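Local coordinates for nsp9 (Porcine coronavirus HKU15, PDB 5YM6), which binds nucleic acid, with an affinity enhanced by dimerization, and probably serves in the coronavirus replication machinery, at residues B[38-52]-B[81-95]. Numbering follows the deposited sequence.
Sequences ILVAITSTKDNLKTV and VVYLYFIQNISSLNR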
loop_
_atom_site.group_PDB
_atom_site.type_symbol
_atom_site.label_atom_id
_atom_site.label_comp_id
_atom_site.label_asym_id
_atom_site.label_seq_id
_atom_site.Cartn_x
_atom_site.Cartn_y
_atom_site.Cartn_z
ATOM N N ILE B 38 -13.759 2.192 2.631
ATOM C CA ILE B 38 -13.368 2.797 3.899
ATOM C C ILE B 38 -12.579 4.084 3.616
ATOM O O ILE B 38 -11.717 4.105 2.746
ATOM C CB ILE B 38 -12.530 1.820 4.773
ATOM C CG1 ILE B 38 -11.992 2.530 6.020
ATOM C CG2 ILE B 38 -11.410 1.207 3.972
ATOM C CD1 ILE B 38 -11.478 1.572 7.116
ATOM N N LEU B 39 -12.907 5.162 4.316
ATOM C CA LEU B 39 -12.158 6.409 4.143
ATOM C C LEU B 39 -10.803 6.286 4.832
ATOM O O LEU B 39 -10.739 6.065 6.036
ATOM C CB LEU B 39 -12.939 7.595 4.704
ATOM C CG LEU B 39 -12.187 8.930 4.659
ATOM C CD1 LEU B 39 -11.937 9.273 3.218
ATOM C CD2 LEU B 39 -12.960 10.024 5.380
ATOM N N VAL B 40 -9.731 6.427 4.064
ATOM C CA VAL B 40 -8.375 6.226 4.593
ATOM C C VAL B 40 -7.577 7.514 4.763
ATOM O O VAL B 40 -6.827 7.666 5.733
ATOM C CB VAL B 40 -7.592 5.258 3.685
ATOM C CG1 VAL B 40 -6.116 5.190 4.109
ATOM C CG2 VAL B 40 -8.247 3.883 3.740
ATOM N N ALA B 41 -7.731 8.444 3.825
ATOM C CA ALA B 41 -6.953 9.687 3.857
ATOM C C ALA B 41 -7.635 10.832 3.131
ATOM O O ALA B 41 -8.517 10.614 2.292
ATOM C CB ALA B 41 -5.559 9.447 3.253
ATOM N N ILE B 42 -7.213 12.062 3.442
ATOM C CA ILE B 42 -7.632 13.215 2.661
ATOM C C ILE B 42 -6.408 14.041 2.315
ATOM O O ILE B 42 -5.392 13.962 3.014
ATOM C CB ILE B 42 -8.646 14.079 3.410
ATOM C CG1 ILE B 42 -8.033 14.638 4.699
ATOM C CG2 ILE B 42 -9.905 13.254 3.709
ATOM C CD1 ILE B 42 -8.822 15.769 5.313
ATOM N N THR B 43 -6.493 14.793 1.221
ATOM C CA THR B 43 -5.495 15.821 0.931
ATOM C C THR B 43 -6.142 17.186 0.758
ATOM O O THR B 43 -7.300 17.312 0.366
ATOM C CB THR B 43 -4.664 15.505 -0.323
ATOM O OG1 THR B 43 -5.526 15.403 -1.467
ATOM C CG2 THR B 43 -3.880 14.209 -0.143
ATOM N N SER B 44 -5.371 18.212 1.092
ATOM C CA SER B 44 -5.861 19.580 1.143
ATOM C C SER B 44 -4.674 20.514 1.031
ATOM O O SER B 44 -3.568 20.126 1.364
ATOM C CB SER B 44 -6.596 19.839 2.456
ATOM O OG SER B 44 -6.901 21.211 2.602
ATOM N N THR B 45 -4.902 21.746 0.592
ATOM C CA THR B 45 -3.843 22.741 0.640
ATOM C C THR B 45 -3.769 23.371 2.037
ATOM O O THR B 45 -2.835 24.116 2.341
ATOM C CB THR B 45 -4.046 23.832 -0.420
ATOM O OG1 THR B 45 -5.360 24.377 -0.290
ATOM C CG2 THR B 45 -3.887 23.244 -1.816
ATOM N N LYS B 46 -4.742 23.066 2.890
ATOM C CA LYS B 46 -4.761 23.615 4.254
ATOM C C LYS B 46 -3.946 22.724 5.186
ATOM O O LYS B 46 -4.047 21.490 5.107
ATOM C CB LYS B 46 -6.190 23.749 4.776
ATOM C CG LYS B 46 -7.072 24.745 4.021
ATOM C CD LYS B 46 -8.408 24.952 4.742
ATOM C CE LYS B 46 -8.191 25.447 6.174
ATOM N NZ LYS B 46 -9.428 25.526 7.021
ATOM N N ASP B 47 -3.158 23.330 6.076
ATOM C CA ASP B 47 -2.319 22.545 6.979
ATOM C C ASP B 47 -2.919 22.398 8.381
ATOM O O ASP B 47 -2.297 21.801 9.262
ATOM C CB ASP B 47 -0.905 23.146 7.066
ATOM C CG ASP B 47 -0.846 24.484 7.821
ATOM O OD1 ASP B 47 -1.888 25.078 8.162
ATOM O OD2 ASP B 47 0.285 24.950 8.063
ATOM N N ASN B 48 -4.139 22.897 8.572
ATOM C CA ASN B 48 -4.732 22.951 9.906
ATOM C C ASN B 48 -6.021 22.156 10.071
ATOM O O ASN B 48 -6.838 22.482 10.930
ATOM C CB ASN B 48 -4.996 24.408 10.316
ATOM C CG ASN B 48 -5.928 25.134 9.355
ATOM O OD1 ASN B 48 -5.920 24.872 8.166
ATOM N ND2 ASN B 48 -6.739 26.053 9.883
ATOM N N LEU B 49 -6.203 21.101 9.280
ATOM C CA LEU B 49 -7.426 20.315 9.397
ATOM C C LEU B 49 -7.379 19.414 10.634
ATOM O O LEU B 49 -6.341 18.839 10.967
ATOM C CB LEU B 49 -7.657 19.473 8.132
ATOM C CG LEU B 49 -7.728 20.306 6.849
ATOM C CD1 LEU B 49 -8.080 19.429 5.663
ATOM C CD2 LEU B 49 -8.747 21.448 6.994
ATOM N N LYS B 50 -8.521 19.284 11.301
ATOM C CA LYS B 50 -8.606 18.468 12.499
ATOM C C LYS B 50 -9.524 17.259 12.335
ATOM O O LYS B 50 -9.220 16.171 12.830
ATOM C CB LYS B 50 -9.083 19.323 13.676
ATOM C CG LYS B 50 -9.220 18.553 14.981
ATOM C CD LYS B 50 -9.734 19.444 16.096
ATOM C CE LYS B 50 -10.033 18.638 17.353
ATOM N NZ LYS B 50 -10.602 19.519 18.411
ATOM N N THR B 51 -10.651 17.441 11.665
ATOM C CA THR B 51 -11.599 16.346 11.500
ATOM C C THR B 51 -12.137 16.300 10.086
ATOM O O THR B 51 -12.013 17.263 9.324
ATOM C CB THR B 51 -12.800 16.438 12.491
ATOM O OG1 THR B 51 -13.579 17.616 12.229
ATOM C CG2 THR B 51 -12.324 16.445 13.934
ATOM N N VAL B 52 -12.732 15.168 9.739
ATOM C CA VAL B 52 -13.387 15.041 8.446
ATOM C C VAL B 52 -14.725 14.352 8.663
ATOM O O VAL B 52 -14.855 13.452 9.497
ATOM C CB VAL B 52 -12.520 14.284 7.431
ATOM C CG1 VAL B 52 -12.217 12.854 7.917
ATOM C CG2 VAL B 52 -13.191 14.261 6.068
ATOM N N VAL B 81 2.166 23.008 -2.708
ATOM C CA VAL B 81 2.333 22.197 -1.511
ATOM C C VAL B 81 0.985 21.623 -1.069
ATOM O O VAL B 81 0.021 22.362 -0.862
ATOM C CB VAL B 81 2.946 23.010 -0.360
ATOM C CG1 VAL B 81 3.167 22.127 0.845
ATOM C CG2 VAL B 81 4.262 23.643 -0.795
ATOM N N VAL B 82 0.930 20.301 -0.939
ATOM C CA VAL B 82 -0.285 19.596 -0.538
ATOM C C VAL B 82 -0.062 18.964 0.832
ATOM O O VAL B 82 1.068 18.625 1.165
ATOM C CB VAL B 82 -0.651 18.491 -1.569
ATOM C CG1 VAL B 82 -2.034 17.947 -1.309
ATOM C CG2 VAL B 82 -0.551 19.038 -2.990
ATOM N N TYR B 83 -1.117 18.800 1.630
ATOM C CA TYR B 83 -0.988 18.059 2.887
ATOM C C TYR B 83 -1.840 16.807 2.892
ATOM O O TYR B 83 -3.025 16.860 2.596
ATOM C CB TYR B 83 -1.364 18.932 4.075
ATOM C CG TYR B 83 -0.479 20.142 4.167
ATOM C CD1 TYR B 83 0.767 20.075 4.784
ATOM C CD2 TYR B 83 -0.870 21.340 3.600
ATOM C CE1 TYR B 83 1.587 21.195 4.844
ATOM C CE2 TYR B 83 -0.072 22.449 3.658
ATOM C CZ TYR B 83 1.155 22.374 4.275
ATOM O OH TYR B 83 1.941 23.510 4.312
ATOM N N LEU B 84 -1.216 15.690 3.225
ATOM C CA LEU B 84 -1.886 14.403 3.313
ATOM C C LEU B 84 -2.196 14.113 4.772
ATOM O O LEU B 84 -1.304 14.216 5.638
ATOM C CB LEU B 84 -1.001 13.293 2.719
ATOM C CG LEU B 84 -1.446 11.837 2.920
ATOM C CD1 LEU B 84 -2.640 11.523 2.062
ATOM C CD2 LEU B 84 -0.304 10.860 2.595
ATOM N N TYR B 85 -3.452 13.779 5.056
ATOM C CA TYR B 85 -3.866 13.431 6.410
ATOM C C TYR B 85 -4.459 12.042 6.391
ATOM O O TYR B 85 -5.428 11.811 5.662
ATOM C CB TYR B 85 -4.944 14.362 6.954
ATOM C CG TYR B 85 -4.667 15.843 7.023
ATOM C CD1 TYR B 85 -4.717 16.636 5.882
ATOM C CD2 TYR B 85 -4.449 16.460 8.247
ATOM C CE1 TYR B 85 -4.505 18.006 5.957
ATOM C CE2 TYR B 85 -4.252 17.828 8.327
ATOM C CZ TYR B 85 -4.276 18.588 7.179
ATOM O OH TYR B 85 -4.078 19.945 7.260
ATOM N N PHE B 86 -3.909 11.126 7.186
ATOM C CA PHE B 86 -4.550 9.838 7.360
ATOM C C PHE B 86 -5.620 9.942 8.425
ATOM O O PHE B 86 -5.512 10.732 9.365
ATOM C CB PHE B 86 -3.539 8.755 7.733
ATOM C CG PHE B 86 -2.699 8.318 6.583
ATOM C CD1 PHE B 86 -3.261 7.588 5.554
ATOM C CD2 PHE B 86 -1.367 8.666 6.512
ATOM C CE1 PHE B 86 -2.502 7.188 4.476
ATOM C CE2 PHE B 86 -0.600 8.262 5.439
ATOM C CZ PHE B 86 -1.175 7.525 4.424
ATOM N N ILE B 87 -6.672 9.157 8.253
ATOM C CA ILE B 87 -7.742 9.097 9.242
ATOM C C ILE B 87 -7.201 8.324 10.456
ATOM O O ILE B 87 -6.476 7.345 10.291
ATOM C CB ILE B 87 -9.010 8.432 8.655
ATOM C CG1 ILE B 87 -9.899 9.487 7.965
ATOM C CG2 ILE B 87 -9.842 7.769 9.746
ATOM C CD1 ILE B 87 -9.250 10.203 6.817
ATOM N N GLN B 88 -7.535 8.779 11.659
ATOM C CA GLN B 88 -6.967 8.193 12.870
ATOM C C GLN B 88 -7.269 6.696 12.948
ATOM O O GLN B 88 -8.386 6.268 12.650
ATOM C CB GLN B 88 -7.477 8.905 14.121
ATOM C CG GLN B 88 -6.805 8.366 15.386
ATOM C CD GLN B 88 -7.123 9.162 16.633
ATOM O OE1 GLN B 88 -8.209 9.723 16.764
ATOM N NE2 GLN B 88 -6.170 9.211 17.562
ATOM N N ASN B 89 -6.241 5.927 13.306
ATOM C CA ASN B 89 -6.332 4.481 13.545
ATOM C C ASN B 89 -6.521 3.638 12.294
ATOM O O ASN B 89 -6.804 2.447 12.375
ATOM C CB ASN B 89 -7.462 4.178 14.534
ATOM C CG ASN B 89 -7.165 4.701 15.911
ATOM O OD1 ASN B 89 -6.010 4.712 16.347
ATOM N ND2 ASN B 89 -8.199 5.145 16.608
ATOM N N ILE B 90 -6.356 4.241 11.128
ATOM C CA ILE B 90 -6.465 3.463 9.912
ATOM C C ILE B 90 -5.267 2.488 9.856
ATOM O O ILE B 90 -4.189 2.785 10.366
ATOM C CB ILE B 90 -6.546 4.388 8.677
ATOM C CG1 ILE B 90 -7.443 3.771 7.603
ATOM C CG2 ILE B 90 -5.182 4.807 8.210
ATOM C CD1 ILE B 90 -8.922 3.969 7.906
ATOM N N SER B 91 -5.483 1.306 9.294
ATOM C CA SER B 91 -4.449 0.263 9.295
ATOM C C SER B 91 -3.213 0.615 8.475
ATOM O O SER B 91 -3.276 1.415 7.538
ATOM C CB SER B 91 -5.025 -1.050 8.780
ATOM O OG SER B 91 -5.390 -0.968 7.416
ATOM N N SER B 92 -2.086 0.007 8.838
ATOM C CA SER B 92 -0.848 0.202 8.101
ATOM C C SER B 92 -1.015 -0.305 6.663
ATOM O O SER B 92 -0.409 0.241 5.745
ATOM C CB SER B 92 0.320 -0.509 8.793
ATOM O OG SER B 92 0.903 0.299 9.817
ATOM N N LEU B 93 -1.835 -1.339 6.469
ATOM C CA LEU B 93 -2.050 -1.884 5.121
ATOM C C LEU B 93 -2.776 -0.865 4.246
ATOM O O LEU B 93 -2.490 -0.717 3.056
ATOM C CB LEU B 93 -2.863 -3.170 5.158
ATOM C CG LEU B 93 -2.968 -3.976 3.859
ATOM C CD1 LEU B 93 -1.753 -4.852 3.698
ATOM C CD2 LEU B 93 -4.214 -4.847 3.860
ATOM N N ASN B 94 -3.732 -0.172 4.842
ATOM C CA ASN B 94 -4.497 0.803 4.082
ATOM C C ASN B 94 -3.672 2.046 3.811
ATOM O O ASN B 94 -3.842 2.673 2.778
ATOM C CB ASN B 94 -5.795 1.167 4.810
ATOM C CG ASN B 94 -6.865 0.111 4.650
ATOM O OD1 ASN B 94 -7.625 -0.169 5.582
ATOM N ND2 ASN B 94 -6.910 -0.513 3.477
ATOM N N ARG B 95 -2.786 2.401 4.737
ATOM C CA ARG B 95 -1.866 3.511 4.519
ATOM C C ARG B 95 -0.986 3.192 3.315
ATOM O O ARG B 95 -0.772 4.043 2.449
ATOM C CB ARG B 95 -1.014 3.787 5.761
ATOM C CG ARG B 95 -1.827 4.345 6.950
ATOM C CD ARG B 95 -1.112 4.177 8.294
ATOM N NE ARG B 95 0.048 5.054 8.446
ATOM C CZ ARG B 95 0.023 6.240 9.055
ATOM N NH1 ARG B 95 1.132 6.964 9.136
ATOM N NH2 ARG B 95 -1.110 6.708 9.580
HETATM O O HOH W 1 -0.575 24.865 0.772
#
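Ile42 and Tyr85 exchange backbone hydrogen bonds in both directions, Tyr85 N to Ile42 O measuring 2.8 Å, as do Ser44 and Tyr83, pairing strand 36-44 antiparallel with strand 82-86. Ile87 N extends the ladder to Val40 O, but from 38° out of the carbonyl plane. Val40 and Ala41 form a classic beta bulge opposite Phe29, which is consistent with this tilt.

The phenol of Tyr85 ties the 45-48 loop to the sheet. Its OH donates to Lys46 O at 2.7 Å and accepts from Leu49 N at 3.2 Å, the latter nearly straight at 170°. Within the loop, Ser44 OG closes an ST turn on Lys46 N, while the Lys46 amine pairs with Asp18. Near the loop's start, a water donates to both Thr45 O and Val81 O.

Two CH-pi contacts accompany these bonds. CG anti to the carbonyl carbon (chi1 -58°) carries the Tyr85 ring to the 45-48 loop, where Leu49 CB sits over one ring face, 4.0 Å from the centroid. Asp47 CB stands over a Tyr83 face, 3.6 Å from that ring's centroid.

Apolar packing continues past the bulge. Ile87 crosses Leu39 and Val52 at about right angles, and Ile38 CD1 meets Ile90 CD1 tip to tip at 3.6 Å. Val40 CG2 lies against Asn94 CB (3.8 Å), bringing in the start of helix 92-105, whose N-cap Ser91 accepts from Asn94 N.

Thus the hydroxyl of buried Tyr85, held by a carbonyl and an amide, probably helps to hold the turn between strands 36-44 and 49-55, while Ile38 and Val40 bring the 87-91 loop and first helical turn against the barrel strand.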